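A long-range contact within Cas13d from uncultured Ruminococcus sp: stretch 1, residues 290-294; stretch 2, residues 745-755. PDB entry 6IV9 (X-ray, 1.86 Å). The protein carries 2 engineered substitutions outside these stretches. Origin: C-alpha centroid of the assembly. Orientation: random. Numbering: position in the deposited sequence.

Stretch 1, residues 290-294: CVFHD
Stretch 2 745-755: YVIAIHCLERD

A single carboxylate oxygen, Glu753 OE1, accepts two hydrogen bonds from one residue more than 450 positions earlier in the chain: His293 N lies 2.7 Å and His293 ND1 3.0 Å from Glu753 OE1. Both residues direct their CA-to-CB bonds toward the opposing stretch. The backbone of stretch 1 places His293 N beside the carboxylate, and the His293 side chain (phi/psi -93/155, chi1 m, chi2 53°) brings ND1 to the same oxygen of Glu753 (chi1 m, chi2 t, chi3 -7°). The other oxygen is bridged to the same residue by a water that donates to Glu753 OE2 (2.6 Å) and His293 O (2.8 Å).

Stretch 2 is helical throughout, with phi near -63° and psi near -44°. Stretch 1 finishes a helix at Val291 and turns extended at Phe292 (-132/151), bringing Phe292 CA to 6.2 Å from His750 CA and His293 CA to 6.8 Å from Glu753 CA.

At the helix end, the carbonyl of Val291 (-109/-4) accepts a hydrogen bond from the imidazole of His750 (chi1 160°, chi2 81°), with ND1 to Val291 O at 2.8 Å. A second water donates to both Val291 O and His750 O, each at 2.9 Å.

Phe292 (chi1 m, chi2 -70°) supplies the apolar contact. Its CZ approaches Val746 CG1 (3.8 Å) at the ring edge, while Phe292 CE1 lies 4.2 Å from Ile749 CG2 and 3.9 Å from His750 CB.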

# COMPACT_ATOMS: atom_id res chain seq x y z
N CYS A 290 -9.54 16.68 0.60
CA CYS A 290 -8.78 17.08 -0.60
C CYS A 290 -8.90 16.07 -1.73
O CYS A 290 -8.64 16.45 -2.84
CB CYS A 290 -7.31 17.22 -0.27
SG CYS A 290 -6.98 18.63 0.81
N VAL A 291 -9.20 14.81 -1.42
CA VAL A 291 -9.27 13.78 -2.49
C VAL A 291 -10.71 13.32 -2.74
O VAL A 291 -10.89 12.53 -3.63
CB VAL A 291 -8.34 12.60 -2.15
CG1 VAL A 291 -6.89 13.03 -2.19
CG2 VAL A 291 -8.68 12.02 -0.81
N PHE A 292 -11.66 13.81 -1.96
CA PHE A 292 -13.10 13.49 -2.14
C PHE A 292 -13.91 14.78 -2.10
O PHE A 292 -13.52 15.70 -1.45
CB PHE A 292 -13.57 12.46 -1.12
CG PHE A 292 -13.05 11.08 -1.39
CD1 PHE A 292 -13.50 10.36 -2.47
CD2 PHE A 292 -12.09 10.53 -0.58
CE1 PHE A 292 -13.01 9.09 -2.72
CE2 PHE A 292 -11.59 9.27 -0.84
CZ PHE A 292 -12.05 8.56 -1.91
N HIS A 293 -15.03 14.81 -2.80
CA HIS A 293 -15.84 16.05 -2.81
C HIS A 293 -16.91 16.02 -1.72
O HIS A 293 -17.33 14.95 -1.31
CB HIS A 293 -16.39 16.32 -4.22
CG HIS A 293 -15.31 16.49 -5.22
ND1 HIS A 293 -14.31 15.57 -5.39
CD2 HIS A 293 -15.03 17.50 -6.07
CE1 HIS A 293 -13.49 15.98 -6.32
NE2 HIS A 293 -13.90 17.16 -6.75
N ASP A 294 -17.33 17.20 -1.30
CA ASP A 294 -18.40 17.32 -0.28
C ASP A 294 -19.77 17.18 -0.95
O ASP A 294 -19.81 16.96 -2.15
CB ASP A 294 -18.28 18.62 0.51
CG ASP A 294 -18.44 19.87 -0.33
OD1 ASP A 294 -19.05 19.80 -1.40
OD2 ASP A 294 -17.94 20.90 0.10
N TYR A 745 -12.54 0.01 -6.25
CA TYR A 745 -13.80 0.77 -6.38
C TYR A 745 -13.64 2.18 -5.81
O TYR A 745 -14.19 3.12 -6.33
CB TYR A 745 -14.99 -0.08 -5.93
CG TYR A 745 -15.11 -1.30 -6.79
CD1 TYR A 745 -14.41 -2.45 -6.47
CD2 TYR A 745 -15.82 -1.28 -7.96
CE1 TYR A 745 -14.46 -3.56 -7.28
CE2 TYR A 745 -15.88 -2.38 -8.79
CZ TYR A 745 -15.19 -3.52 -8.45
OH TYR A 745 -15.22 -4.61 -9.27
N VAL A 746 -12.88 2.29 -4.73
CA VAL A 746 -12.60 3.60 -4.10
C VAL A 746 -11.84 4.46 -5.12
O VAL A 746 -12.17 5.59 -5.26
CB VAL A 746 -11.80 3.45 -2.80
CG1 VAL A 746 -11.38 4.81 -2.29
CG2 VAL A 746 -12.60 2.70 -1.75
N ILE A 747 -10.89 3.87 -5.83
CA ILE A 747 -10.14 4.63 -6.87
C ILE A 747 -11.14 5.07 -7.94
O ILE A 747 -11.08 6.19 -8.37
CB ILE A 747 -9.03 3.75 -7.47
CG1 ILE A 747 -7.92 3.45 -6.45
CG2 ILE A 747 -8.49 4.36 -8.74
CD1 ILE A 747 -6.95 2.42 -6.92
N ALA A 748 -12.06 4.18 -8.30
CA ALA A 748 -13.03 4.53 -9.35
C ALA A 748 -13.88 5.74 -8.92
O ALA A 748 -14.08 6.62 -9.73
CB ALA A 748 -13.88 3.33 -9.64
N ILE A 749 -14.34 5.77 -7.67
CA ILE A 749 -15.16 6.91 -7.16
C ILE A 749 -14.32 8.18 -7.14
O ILE A 749 -14.78 9.21 -7.58
CB ILE A 749 -15.70 6.60 -5.76
CG1 ILE A 749 -16.77 5.51 -5.78
CG2 ILE A 749 -16.21 7.87 -5.09
CD1 ILE A 749 -17.97 5.85 -6.59
N HIS A 750 -13.10 8.08 -6.64
CA HIS A 750 -12.22 9.27 -6.56
C HIS A 750 -12.02 9.85 -7.97
O HIS A 750 -12.13 11.03 -8.13
CB HIS A 750 -10.87 8.84 -5.98
CG HIS A 750 -9.77 9.80 -6.28
ND1 HIS A 750 -9.59 10.93 -5.57
CD2 HIS A 750 -8.83 9.80 -7.23
CE1 HIS A 750 -8.58 11.59 -6.05
NE2 HIS A 750 -8.10 10.92 -7.06
N CYS A 751 -11.74 8.99 -8.94
CA CYS A 751 -11.51 9.43 -10.34
C CYS A 751 -12.77 10.02 -10.97
O CYS A 751 -12.64 10.98 -11.71
CB CYS A 751 -10.98 8.27 -11.16
SG CYS A 751 -9.31 7.84 -10.65
N LEU A 752 -13.92 9.42 -10.71
CA LEU A 752 -15.19 9.94 -11.27
C LEU A 752 -15.44 11.35 -10.73
O LEU A 752 -15.74 12.21 -11.50
CB LEU A 752 -16.33 9.01 -10.85
CG LEU A 752 -17.74 9.52 -11.15
CD1 LEU A 752 -17.93 9.78 -12.62
CD2 LEU A 752 -18.78 8.54 -10.64
N GLU A 753 -15.29 11.56 -9.42
CA GLU A 753 -15.50 12.92 -8.87
C GLU A 753 -14.47 13.89 -9.48
O GLU A 753 -14.84 14.97 -9.87
CB GLU A 753 -15.34 12.90 -7.36
CG GLU A 753 -16.35 12.05 -6.63
CD GLU A 753 -16.28 12.23 -5.12
OE1 GLU A 753 -15.38 12.89 -4.65
OE2 GLU A 753 -17.13 11.70 -4.44
N ARG A 754 -13.22 13.48 -9.54
CA ARG A 754 -12.15 14.33 -10.10
C ARG A 754 -12.42 14.63 -11.58
O ARG A 754 -12.34 15.77 -11.97
CB ARG A 754 -10.84 13.55 -9.97
CG ARG A 754 -9.65 14.15 -10.70
CD ARG A 754 -8.55 13.14 -10.92
NE ARG A 754 -8.81 12.28 -12.04
CZ ARG A 754 -8.15 11.19 -12.33
NH1 ARG A 754 -7.15 10.82 -11.56
NH2 ARG A 754 -8.47 10.47 -13.38
N ASP A 755 -12.72 13.61 -12.36
CA ASP A 755 -12.97 13.72 -13.82
C ASP A 755 -14.22 14.57 -14.07
O ASP A 755 -14.19 15.38 -14.96
CB ASP A 755 -12.97 12.35 -14.48
CG ASP A 755 -11.63 11.63 -14.39
OD1 ASP A 755 -10.63 12.29 -14.21
OD2 ASP A 755 -11.62 10.43 -14.52
O HOH W 1 -11.84 13.27 -6.29
O HOH W 2 -17.30 12.25 -1.93